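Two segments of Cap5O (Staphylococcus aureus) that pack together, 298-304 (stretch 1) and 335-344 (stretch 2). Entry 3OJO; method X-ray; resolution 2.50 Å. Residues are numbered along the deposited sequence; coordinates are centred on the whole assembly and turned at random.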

# COMPACT_ATOMS: atom_id res chain seq x y z
N MET B 298 2.68 1.74 17.91
CA MET B 298 1.28 2.10 18.19
C MET B 298 0.83 1.80 19.61
O MET B 298 0.28 2.71 20.24
CB MET B 298 0.30 1.63 17.12
CG MET B 298 0.54 2.25 15.78
SD MET B 298 0.63 4.05 15.75
CE MET B 298 -1.09 4.47 16.06
N PRO B 299 1.15 0.62 20.21
CA PRO B 299 0.81 0.43 21.64
C PRO B 299 1.29 1.57 22.55
O PRO B 299 0.49 2.10 23.31
CB PRO B 299 1.47 -0.92 21.97
CG PRO B 299 1.42 -1.66 20.67
CD PRO B 299 1.77 -0.61 19.66
N ALA B 300 2.56 2.02 22.40
CA ALA B 300 3.12 3.13 23.19
C ALA B 300 2.42 4.48 22.88
O ALA B 300 2.22 5.28 23.79
CB ALA B 300 4.62 3.24 22.95
N TYR B 301 2.03 4.69 21.60
CA TYR B 301 1.31 5.88 21.16
C TYR B 301 -0.07 5.95 21.83
O TYR B 301 -0.50 7.02 22.26
CB TYR B 301 1.19 5.92 19.61
CG TYR B 301 0.41 7.10 19.08
CD1 TYR B 301 1.00 8.34 18.92
CD2 TYR B 301 -0.95 6.98 18.79
CE1 TYR B 301 0.27 9.44 18.49
CE2 TYR B 301 -1.69 8.07 18.34
CZ TYR B 301 -1.08 9.29 18.19
OH TYR B 301 -1.82 10.36 17.76
N VAL B 302 -0.77 4.80 21.92
CA VAL B 302 -2.08 4.65 22.56
C VAL B 302 -1.93 4.90 24.08
O VAL B 302 -2.71 5.65 24.66
CB VAL B 302 -2.72 3.27 22.23
CG1 VAL B 302 -3.94 2.96 23.10
CG2 VAL B 302 -3.09 3.19 20.75
N VAL B 303 -0.88 4.30 24.70
CA VAL B 303 -0.56 4.46 26.12
C VAL B 303 -0.28 5.95 26.45
O VAL B 303 -0.87 6.47 27.40
CB VAL B 303 0.58 3.48 26.57
CG1 VAL B 303 1.09 3.81 27.97
CG2 VAL B 303 0.12 2.02 26.50
N ASP B 304 0.54 6.64 25.63
CA ASP B 304 0.86 8.06 25.81
C ASP B 304 -0.40 8.92 25.69
O ASP B 304 -0.55 9.88 26.46
CB ASP B 304 1.95 8.50 24.81
CG ASP B 304 2.02 10.01 24.57
OD1 ASP B 304 2.45 10.74 25.50
OD2 ASP B 304 1.58 10.46 23.47
N SER B 335 -0.97 -9.93 20.35
CA SER B 335 -2.03 -8.93 20.32
C SER B 335 -1.54 -7.52 20.72
O SER B 335 -0.99 -7.34 21.82
CB SER B 335 -3.19 -9.37 21.20
OG SER B 335 -3.99 -8.30 21.65
N PRO B 336 -1.78 -6.50 19.87
CA PRO B 336 -1.41 -5.13 20.27
C PRO B 336 -2.29 -4.61 21.43
O PRO B 336 -1.82 -3.84 22.26
CB PRO B 336 -1.56 -4.34 18.98
CG PRO B 336 -2.60 -5.09 18.18
CD PRO B 336 -2.45 -6.54 18.55
N ALA B 337 -3.55 -5.10 21.52
CA ALA B 337 -4.53 -4.77 22.57
C ALA B 337 -4.04 -5.29 23.95
O ALA B 337 -4.14 -4.57 24.95
CB ALA B 337 -5.88 -5.39 22.23
N PHE B 338 -3.47 -6.51 23.98
CA PHE B 338 -2.91 -7.08 25.19
C PHE B 338 -1.65 -6.35 25.55
O PHE B 338 -1.41 -6.12 26.73
CB PHE B 338 -2.63 -8.59 25.07
CG PHE B 338 -2.29 -9.17 26.41
CD1 PHE B 338 -3.28 -9.54 27.30
CD2 PHE B 338 -0.96 -9.26 26.83
CE1 PHE B 338 -2.97 -10.04 28.57
CE2 PHE B 338 -0.65 -9.71 28.11
CZ PHE B 338 -1.66 -10.11 28.96
N ASP B 339 -0.83 -5.98 24.54
CA ASP B 339 0.41 -5.22 24.73
C ASP B 339 0.17 -3.90 25.44
O ASP B 339 0.92 -3.55 26.35
CB ASP B 339 1.13 -5.04 23.41
CG ASP B 339 1.83 -6.30 22.95
OD1 ASP B 339 2.59 -6.23 21.95
OD2 ASP B 339 1.64 -7.35 23.60
N ILE B 340 -0.96 -3.24 25.10
CA ILE B 340 -1.40 -1.97 25.69
C ILE B 340 -1.80 -2.20 27.14
O ILE B 340 -1.34 -1.47 28.02
CB ILE B 340 -2.51 -1.25 24.84
CG1 ILE B 340 -1.94 -0.81 23.47
CG2 ILE B 340 -3.08 -0.04 25.57
CD1 ILE B 340 -2.90 -0.69 22.35
N TYR B 341 -2.65 -3.23 27.39
CA TYR B 341 -3.15 -3.61 28.72
C TYR B 341 -2.01 -3.83 29.71
O TYR B 341 -2.02 -3.28 30.79
CB TYR B 341 -4.06 -4.86 28.62
CG TYR B 341 -4.33 -5.56 29.93
CD1 TYR B 341 -5.26 -5.06 30.83
CD2 TYR B 341 -3.62 -6.71 30.30
CE1 TYR B 341 -5.49 -5.68 32.06
CE2 TYR B 341 -3.83 -7.34 31.52
CZ TYR B 341 -4.78 -6.83 32.39
OH TYR B 341 -5.00 -7.45 33.59
N GLU B 342 -1.04 -4.63 29.30
CA GLU B 342 0.16 -4.99 30.03
C GLU B 342 1.04 -3.74 30.33
O GLU B 342 1.61 -3.65 31.42
CB GLU B 342 0.90 -6.04 29.19
CG GLU B 342 2.26 -6.51 29.67
CD GLU B 342 3.04 -7.38 28.69
OE1 GLU B 342 2.55 -7.59 27.55
OE2 GLU B 342 4.13 -7.86 29.07
N LEU B 343 1.15 -2.79 29.36
CA LEU B 343 1.91 -1.54 29.48
C LEU B 343 1.19 -0.62 30.45
O LEU B 343 1.84 0.03 31.27
CB LEU B 343 2.05 -0.80 28.12
CG LEU B 343 3.13 -1.29 27.16
CD1 LEU B 343 2.92 -0.70 25.78
CD2 LEU B 343 4.52 -1.00 27.68
N LEU B 344 -0.13 -0.58 30.34
CA LEU B 344 -0.97 0.22 31.22
C LEU B 344 -0.91 -0.35 32.65
O LEU B 344 -0.84 0.42 33.62
CB LEU B 344 -2.42 0.28 30.71
CG LEU B 344 -2.73 1.21 29.54
CD1 LEU B 344 -4.21 1.26 29.31
CD2 LEU B 344 -2.20 2.62 29.75

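When two helices meet without polar bonds, the fit depends on where each CA-to-CB bond points and which rotamer carries the side chain onward from there. The pairing of residues 298-304 with 335-344 in Cap5O is a compact example. Both segments are helical apart from S335, their axes approach to 9.1 Å, and their N-to-C directions differ by 48°. No hydrogen bond passes between them; the 346 Å² that they bury, summed over both sides, is covered through van der Waals contact.

The backbones come nearest at P299 and I340, whose CA atoms lie 5.2 Å apart, well inside the separation of the axes. Proline suits such a place: its ring closes back on the backbone nitrogen, so it projects little beyond the helix. The ring, in a C-gamma exo pucker, acts as a knob seated among P336, D339, I340 and L343, residues spaced three and four apart that line a hollow on one helical face. The fit is tight enough that P299 CA itself lies 3.5 Å from I340 CG1, while P299 CB is 4.1 Å from L343 CD1. At the start of the second helix two prolines meet, with P299 CG 4.3 Å from P336 CB. Having no amide hydrogen, P299 also cannot donate to the preceding turn, and the first helix is kinked here; the N of A300 also lacks a bond to the turn before. Within the stretch, V302 N bonds to M298 O at 2.9 Å.

One turn on, V303 has chi1 at 170° (t). V303 CG2 lies 3.9 Å from I340 CG2 and 3.8 Å from L343 CB, and both methyls lie near L344, V303 CG1 being 3.9 Å from L344 CD2. The t rotamer is the one most favoured by valine in helices, since it keeps both methyls clear of the preceding turn, so the contact is made without an unusual conformation. V302, also t, sends CG1 to I340 CD1 at 3.9 Å.

I340 is the common partner of all three. Its m,t conformation carries CG1 and CD1 back toward the start of its own helix: I340 CG1 lies 3.7 Å from P299 CB, and CD1 touches V302. I340 CG2 packs against V303 CG2 and also lies near V302 CG1, at 4.0 Å. The leucines are likewise m,t, a standard helical choice. L343 starts toward the other helix and lays CD1 beside P299; L344 starts sideways, yet its end comes nearer, bringing CD2 to V303.

The side-chain hydrogen bond within these stretches lies in the second. S335, at the N-cap, has chi1 of 156° (t), which places OG to accept from F338 N at 3.0 Å, satisfying an amide that has no preceding turn to bond to. D339 takes an m rotamer and contributes to the hollow through its aliphatic CB, 4.4 Å from P299 CG. The principle is that ordinary helical rotamers, set on suitably directed CA-to-CB bonds, can build a close apolar interface, here with a compact proline at its nearest point.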